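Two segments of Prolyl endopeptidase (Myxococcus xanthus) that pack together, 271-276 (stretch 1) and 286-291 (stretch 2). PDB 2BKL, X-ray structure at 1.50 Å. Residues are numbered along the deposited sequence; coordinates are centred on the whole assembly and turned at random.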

# COMPACT_ATOMS: atom_id res chain seq x y z
N VAL A 271 -18.70 15.87 -3.74
CA VAL A 271 -19.90 15.12 -3.40
C VAL A 271 -19.86 13.87 -4.25
O VAL A 271 -20.23 13.87 -5.43
CB VAL A 271 -21.16 15.96 -3.66
CG1 VAL A 271 -22.41 15.19 -3.24
CG2 VAL A 271 -21.06 17.28 -2.93
N GLY A 272 -19.30 12.81 -3.69
CA GLY A 272 -19.13 11.57 -4.40
C GLY A 272 -18.12 11.67 -5.54
O GLY A 272 -18.15 10.89 -6.50
N ALA A 273 -17.21 12.63 -5.43
CA ALA A 273 -16.15 12.84 -6.43
C ALA A 273 -14.86 13.29 -5.75
O ALA A 273 -14.89 13.94 -4.70
CB ALA A 273 -16.58 13.89 -7.46
N LYS A 274 -13.74 12.90 -6.35
CA LYS A 274 -12.41 13.28 -5.94
C LYS A 274 -11.78 14.22 -6.93
O LYS A 274 -12.11 14.20 -8.12
CB LYS A 274 -11.49 12.06 -5.82
CG LYS A 274 -11.90 11.12 -4.75
CD LYS A 274 -10.98 9.89 -4.71
CE LYS A 274 -11.32 8.96 -5.85
NZ LYS A 274 -10.53 7.71 -5.79
N TYR A 275 -10.85 15.01 -6.42
CA TYR A 275 -10.17 16.05 -7.18
C TYR A 275 -8.72 16.16 -6.71
O TYR A 275 -8.47 16.33 -5.52
CB TYR A 275 -10.83 17.41 -6.99
CG TYR A 275 -12.28 17.44 -7.28
CD1 TYR A 275 -13.21 17.00 -6.33
CD2 TYR A 275 -12.76 17.95 -8.48
CE1 TYR A 275 -14.59 17.03 -6.61
CE2 TYR A 275 -14.12 17.98 -8.76
CZ TYR A 275 -15.03 17.51 -7.82
OH TYR A 275 -16.39 17.53 -8.09
N GLU A 276 -7.78 16.09 -7.65
CA GLU A 276 -6.36 16.30 -7.38
C GLU A 276 -5.89 17.43 -8.28
O GLU A 276 -6.22 17.46 -9.46
CB GLU A 276 -5.59 15.03 -7.71
CG GLU A 276 -4.10 15.12 -7.46
CD GLU A 276 -3.35 13.91 -7.99
OE1 GLU A 276 -3.91 12.80 -8.01
OE2 GLU A 276 -2.19 14.07 -8.40
N VAL A 286 -6.72 19.93 -12.96
CA VAL A 286 -7.55 19.22 -12.00
C VAL A 286 -7.92 17.87 -12.57
O VAL A 286 -8.63 17.80 -13.57
CB VAL A 286 -8.84 20.00 -11.66
CG1 VAL A 286 -9.71 19.24 -10.69
CG2 VAL A 286 -8.52 21.37 -11.11
N LEU A 287 -7.45 16.81 -11.92
CA LEU A 287 -7.80 15.44 -12.27
C LEU A 287 -8.96 15.02 -11.41
O LEU A 287 -8.89 15.10 -10.18
CB LEU A 287 -6.60 14.51 -12.01
CG LEU A 287 -6.85 13.02 -12.13
CD1 LEU A 287 -7.21 12.58 -13.55
CD2 LEU A 287 -5.62 12.26 -11.60
N THR A 288 -10.05 14.58 -12.03
CA THR A 288 -11.27 14.28 -11.28
C THR A 288 -12.13 13.21 -11.89
O THR A 288 -12.11 12.99 -13.12
CB THR A 288 -12.07 15.60 -11.10
OG1 THR A 288 -13.25 15.36 -10.33
CG2 THR A 288 -12.58 16.12 -12.42
N ASP A 289 -12.91 12.54 -11.03
CA ASP A 289 -13.94 11.62 -11.48
C ASP A 289 -15.35 12.25 -11.50
O ASP A 289 -16.34 11.58 -11.76
CB ASP A 289 -13.92 10.27 -10.71
CG ASP A 289 -14.09 10.42 -9.25
OD1 ASP A 289 -14.53 11.50 -8.81
OD2 ASP A 289 -13.83 9.46 -8.47
N GLU A 290 -15.43 13.56 -11.27
CA GLU A 290 -16.71 14.25 -11.38
C GLU A 290 -17.27 14.11 -12.79
O GLU A 290 -16.63 14.54 -13.75
CB GLU A 290 -16.56 15.71 -10.99
CG GLU A 290 -17.91 16.40 -10.76
CD GLU A 290 -17.86 17.89 -11.02
OE1 GLU A 290 -17.24 18.63 -10.21
OE2 GLU A 290 -18.48 18.32 -12.02
N GLY A 291 -18.44 13.48 -12.89
CA GLY A 291 -19.07 13.20 -14.17
C GLY A 291 -18.21 12.37 -15.12
O GLY A 291 -18.39 12.45 -16.32
O HOH W 1 -17.73 11.08 -9.21

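The two segments run antiparallel, and the contact changes character along its length: regular strand pairing at one end gives way to side chains that do the work of the backbone at the other.

In the strand part, Glu 276 and Leu 287 satisfy each other's backbones in both directions: Glu 276 N donates to Leu 287 O at 2.9 Å, and Leu 287 N donates to Glu 276 O at 2.8 Å. Tyr 275 and Thr 288 form the next, non-hydrogen-bonded pair, with CA atoms 4.6 Å apart.

One step further, a second reciprocal backbone pair would be expected between Lys 274 and Asp 289, but the strand geometry has loosened. Asp 289 N reaches Lys 274 O only weakly, at 3.4 Å. That carbonyl is better served by Thr 288 OG1, which donates to it at 2.7 Å. The same OG1 accepts from Glu 290 N at 3.0 Å, so one hydroxyl satisfies a carbonyl across the contact and an amide in its own segment. Lys 274 N, in turn, is satisfied by a carboxylate: with chi1 in p, Asp 289 brings OD1 to 2.9 Å from it. The lysine ammonium is not part of this arrangement; Lys 274 NZ lies 4.6 Å from Asp 289 OD2, beyond a salt bridge, and is bonded elsewhere in the structure.

Tyr 275 extends the contact past the strands. Its ring has Thr 288 OG1 over one face, while Val 286 CG1 approaches the edge, 4.0 Å from Tyr 275 CD2. Tyr 275 OH donates a short hydrogen bond, 2.5 Å, to Glu 290 OE1, an atom that is also hydrogen-bonded elsewhere in the structure. Ala 273 CB packs 4.0 Å from Glu 290 CB.

Near the loop end, the O of water 1 lies 2.7 Å from Gly 272 O and 2.9 Å from Asp 289 O, placed to donate to either, serving carbonyls that have no direct partner across the contact.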